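Glycerol-3-phosphate dehydrogenase [NAD(P)+] (Coxiella burnetii, PDB 3K96) probably catalyses the NAD(P)H-dependent reduction of dihydroxyacetone phosphate to sn-glycerol 3-phosphate, the key precursor for phospholipid synthesis. Local coordinates at residues K120-K134 / V147-G161. Residues are numbered along the deposited sequence; the frame is centred on the assembly and turned at random. Where two conformers were deposited one is given.
Sequences KPLIDAKTRIAWGTK and VATELGQVPMAVISG
The indole of Trp131 lies against strand 156-160: over one face sit Ala157 O, 3.4 Å above the ring plane, and Val158 CB, both offset toward the rim, while Met156 SD makes a Met-aromatic contact at the edge, 5.2 Å from the centroid of the six-membered ring. Thr133 N lies in plane at the indole edge, beside CD1. This is a worked case of the beta-alpha-beta unit of a Rossmann-type domain, with parallel strands 128-131 and 156-160 joined through helix 143-151. With CG between backbone N and carbonyl carbon (chi1 61°), Trp131 swings its ring along the neighbouring strand, where Val147 CG2 approaches CZ3 obliquely. Ile129 turns to the same sheet face and packs on Val147, whereas Ala130 and Ala157 meet through their CB atoms on the other, which helix 183-193 covers. Four backbone bonds zip the strands, Ile159 N to Trp131 O being nearly straight (167°). Just past strand 128-131, water 1 donates to both Gly132 O and Ile159 O. Lys134, predicted to bind NADPH and substrate, forms a salt bridge with Asp269; its extended chain passes Ser160, and NZ donates to water 2 (2.8 Å), which also accepts from Gly161 N at 3.0 Å.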
# COMPACT_ATOMS: atom_id res chain seq x y z
N LYS A 120 5.49 29.24 -24.88
CA LYS A 120 5.90 30.63 -24.57
C LYS A 120 5.20 31.73 -25.37
O LYS A 120 4.73 32.68 -24.79
CB LYS A 120 7.41 30.82 -24.59
CG LYS A 120 8.09 30.17 -23.38
CD LYS A 120 9.58 30.32 -23.39
CE LYS A 120 10.19 29.74 -22.12
NZ LYS A 120 11.63 29.99 -22.08
N PRO A 121 5.12 31.59 -26.70
CA PRO A 121 4.48 32.65 -27.47
C PRO A 121 2.98 32.62 -27.40
O PRO A 121 2.34 33.45 -28.02
CB PRO A 121 4.90 32.35 -28.91
CG PRO A 121 5.95 31.31 -28.83
CD PRO A 121 5.76 30.59 -27.56
N LEU A 122 2.41 31.67 -26.66
CA LEU A 122 0.97 31.51 -26.62
C LEU A 122 0.33 31.89 -25.29
O LEU A 122 -0.89 31.86 -25.17
CB LEU A 122 0.62 30.06 -26.98
CG LEU A 122 1.23 29.54 -28.29
CD1 LEU A 122 0.92 28.06 -28.46
CD2 LEU A 122 0.76 30.33 -29.52
N ILE A 123 1.12 32.25 -24.31
CA ILE A 123 0.56 32.60 -23.00
C ILE A 123 -0.09 33.99 -23.01
O ILE A 123 0.40 34.90 -23.67
CB ILE A 123 1.65 32.57 -21.90
CG1 ILE A 123 2.26 31.16 -21.81
CG2 ILE A 123 1.08 32.95 -20.56
CD1 ILE A 123 1.24 30.04 -21.78
N ASP A 124 -1.20 34.15 -22.29
CA ASP A 124 -1.80 35.48 -22.18
C ASP A 124 -1.95 35.88 -20.72
O ASP A 124 -1.58 35.13 -19.79
CB ASP A 124 -3.11 35.64 -22.99
CG ASP A 124 -4.34 35.11 -22.26
OD1 ASP A 124 -4.22 34.50 -21.18
OD2 ASP A 124 -5.44 35.34 -22.80
N ALA A 125 -2.48 37.08 -20.52
CA ALA A 125 -2.61 37.69 -19.22
C ALA A 125 -3.35 36.88 -18.18
O ALA A 125 -3.03 36.98 -17.01
CB ALA A 125 -3.24 39.11 -19.36
N LYS A 126 -4.33 36.07 -18.57
CA LYS A 126 -5.06 35.28 -17.59
C LYS A 126 -4.90 33.75 -17.73
O LYS A 126 -5.68 32.98 -17.19
CB LYS A 126 -6.53 35.65 -17.59
CG LYS A 126 -7.27 35.38 -18.88
CD LYS A 126 -8.71 35.79 -18.62
CE LYS A 126 -9.60 35.55 -19.79
NZ LYS A 126 -10.97 36.03 -19.44
N THR A 127 -3.87 33.34 -18.44
CA THR A 127 -3.61 31.93 -18.61
C THR A 127 -3.34 31.24 -17.27
O THR A 127 -2.63 31.78 -16.42
CB THR A 127 -2.42 31.71 -19.54
OG1 THR A 127 -2.79 32.12 -20.85
CG2 THR A 127 -1.98 30.21 -19.57
N ARG A 128 -3.96 30.07 -17.09
CA ARG A 128 -3.77 29.23 -15.91
C ARG A 128 -3.36 27.86 -16.41
O ARG A 128 -3.94 27.35 -17.36
CB ARG A 128 -5.04 29.17 -15.08
CG ARG A 128 -5.53 30.55 -14.68
CD ARG A 128 -6.64 30.47 -13.68
NE ARG A 128 -7.88 29.91 -14.21
CZ ARG A 128 -8.99 29.82 -13.50
NH1 ARG A 128 -9.01 30.23 -12.24
NH2 ARG A 128 -10.08 29.31 -14.03
N ILE A 129 -2.38 27.28 -15.73
CA ILE A 129 -1.80 26.02 -16.16
C ILE A 129 -1.85 24.93 -15.10
O ILE A 129 -1.33 25.08 -14.00
CB ILE A 129 -0.32 26.25 -16.59
CG1 ILE A 129 -0.28 27.15 -17.83
CG2 ILE A 129 0.40 24.91 -16.94
CD1 ILE A 129 1.10 27.62 -18.16
N ALA A 130 -2.51 23.83 -15.43
CA ALA A 130 -2.58 22.68 -14.54
C ALA A 130 -1.91 21.55 -15.26
O ALA A 130 -1.77 21.61 -16.47
CB ALA A 130 -4.03 22.33 -14.21
N TRP A 131 -1.43 20.53 -14.52
CA TRP A 131 -0.83 19.36 -15.15
C TRP A 131 -1.14 18.07 -14.38
O TRP A 131 -1.38 18.07 -13.16
CB TRP A 131 0.69 19.50 -15.33
CG TRP A 131 1.42 19.65 -14.04
CD1 TRP A 131 1.92 18.64 -13.24
CD2 TRP A 131 1.72 20.87 -13.37
NE1 TRP A 131 2.50 19.18 -12.12
CE2 TRP A 131 2.38 20.54 -12.17
CE3 TRP A 131 1.47 22.21 -13.67
CZ2 TRP A 131 2.82 21.51 -11.28
CZ3 TRP A 131 1.90 23.18 -12.77
CH2 TRP A 131 2.56 22.82 -11.59
N GLY A 132 -1.17 16.98 -15.15
CA GLY A 132 -1.36 15.63 -14.64
C GLY A 132 -0.06 14.85 -14.80
O GLY A 132 0.03 13.69 -14.36
N THR A 133 0.93 15.48 -15.44
CA THR A 133 2.27 14.88 -15.61
C THR A 133 2.89 14.59 -14.24
O THR A 133 2.71 15.35 -13.30
CB THR A 133 3.21 15.87 -16.33
OG1 THR A 133 2.64 16.24 -17.60
CG2 THR A 133 4.62 15.30 -16.52
N LYS A 134 3.63 13.49 -14.14
CA LYS A 134 4.33 13.10 -12.89
C LYS A 134 5.80 12.84 -13.23
O LYS A 134 6.10 12.15 -14.19
CB LYS A 134 3.71 11.82 -12.30
CG LYS A 134 2.22 11.93 -11.99
CD LYS A 134 1.63 10.60 -11.52
CE LYS A 134 0.13 10.71 -11.33
NZ LYS A 134 -0.53 9.44 -10.99
N VAL A 147 7.15 25.63 -15.06
CA VAL A 147 6.05 26.46 -15.46
C VAL A 147 6.27 27.93 -15.02
O VAL A 147 6.20 28.85 -15.85
CB VAL A 147 4.69 25.93 -14.94
CG1 VAL A 147 3.60 26.93 -15.28
CG2 VAL A 147 4.32 24.55 -15.56
N ALA A 148 6.56 28.14 -13.73
CA ALA A 148 6.75 29.49 -13.20
C ALA A 148 7.93 30.24 -13.84
O ALA A 148 7.78 31.38 -14.29
CB ALA A 148 6.89 29.46 -11.67
N THR A 149 9.09 29.59 -13.89
CA THR A 149 10.28 30.21 -14.47
C THR A 149 10.14 30.56 -15.95
O THR A 149 10.49 31.66 -16.36
CB THR A 149 11.50 29.29 -14.28
OG1 THR A 149 11.73 29.13 -12.89
CG2 THR A 149 12.77 29.87 -14.94
N GLU A 150 9.61 29.64 -16.74
CA GLU A 150 9.50 29.86 -18.17
C GLU A 150 8.29 30.66 -18.66
O GLU A 150 8.41 31.37 -19.63
CB GLU A 150 9.53 28.52 -18.92
CG GLU A 150 10.68 27.61 -18.57
CD GLU A 150 12.05 28.27 -18.71
OE1 GLU A 150 12.16 29.22 -19.50
OE2 GLU A 150 13.02 27.82 -18.04
N LEU A 151 7.13 30.52 -18.00
CA LEU A 151 5.90 31.18 -18.45
C LEU A 151 5.46 32.31 -17.51
O LEU A 151 4.49 33.01 -17.79
CB LEU A 151 4.77 30.15 -18.57
CG LEU A 151 5.04 28.90 -19.44
CD1 LEU A 151 3.85 27.93 -19.47
CD2 LEU A 151 5.37 29.28 -20.87
N GLY A 152 6.15 32.49 -16.39
CA GLY A 152 5.77 33.50 -15.44
C GLY A 152 4.95 32.84 -14.34
O GLY A 152 4.47 31.72 -14.50
N GLN A 153 4.79 33.56 -13.25
CA GLN A 153 4.07 33.10 -12.08
C GLN A 153 2.56 33.11 -12.26
O GLN A 153 1.84 33.87 -11.62
CB GLN A 153 4.45 33.97 -10.91
CG GLN A 153 5.91 33.78 -10.50
CD GLN A 153 6.15 32.40 -9.85
OE1 GLN A 153 5.20 31.65 -9.56
NE2 GLN A 153 7.40 32.09 -9.59
N VAL A 154 2.09 32.23 -13.12
CA VAL A 154 0.69 32.09 -13.40
C VAL A 154 0.01 31.19 -12.37
O VAL A 154 0.67 30.48 -11.64
CB VAL A 154 0.51 31.45 -14.78
CG1 VAL A 154 1.13 32.38 -15.90
CG2 VAL A 154 1.15 30.04 -14.80
N PRO A 155 -1.32 31.26 -12.28
CA PRO A 155 -1.98 30.30 -11.42
C PRO A 155 -1.66 28.85 -11.90
O PRO A 155 -1.77 28.54 -13.10
CB PRO A 155 -3.46 30.63 -11.58
CG PRO A 155 -3.48 32.11 -12.04
CD PRO A 155 -2.25 32.22 -12.89
N MET A 156 -1.28 27.98 -10.96
CA MET A 156 -0.85 26.62 -11.28
C MET A 156 -1.53 25.59 -10.40
O MET A 156 -1.95 25.90 -9.30
CB MET A 156 0.64 26.50 -11.02
CG MET A 156 1.51 27.35 -11.86
SD MET A 156 3.23 26.89 -11.61
CE MET A 156 3.69 27.59 -10.01
N ALA A 157 -1.61 24.35 -10.89
CA ALA A 157 -2.22 23.26 -10.13
C ALA A 157 -1.73 21.92 -10.63
O ALA A 157 -1.38 21.78 -11.80
CB ALA A 157 -3.75 23.30 -10.23
N VAL A 158 -1.70 20.94 -9.72
CA VAL A 158 -1.31 19.58 -10.05
C VAL A 158 -2.41 18.64 -9.59
O VAL A 158 -2.96 18.80 -8.51
CB VAL A 158 0.03 19.17 -9.39
CG1 VAL A 158 -0.01 19.38 -7.90
CG2 VAL A 158 0.40 17.69 -9.72
N ILE A 159 -2.76 17.70 -10.45
CA ILE A 159 -3.76 16.70 -10.12
C ILE A 159 -3.01 15.36 -10.13
O ILE A 159 -2.33 15.02 -11.10
CB ILE A 159 -4.92 16.71 -11.12
CG1 ILE A 159 -6.06 15.83 -10.62
CG2 ILE A 159 -4.43 16.29 -12.51
CD1 ILE A 159 -7.30 15.89 -11.51
N SER A 160 -3.12 14.63 -9.02
CA SER A 160 -2.37 13.39 -8.84
C SER A 160 -3.02 12.45 -7.85
O SER A 160 -3.47 12.87 -6.80
CB SER A 160 -0.99 13.74 -8.32
OG SER A 160 -0.08 12.69 -8.53
N GLY A 161 -3.06 11.18 -8.21
CA GLY A 161 -3.63 10.15 -7.34
C GLY A 161 -3.64 8.79 -8.01
O GLY A 161 -3.14 8.65 -9.13
O HOH W 1 -2.05 12.98 -12.85
O HOH W 2 -3.01 10.82 -11.20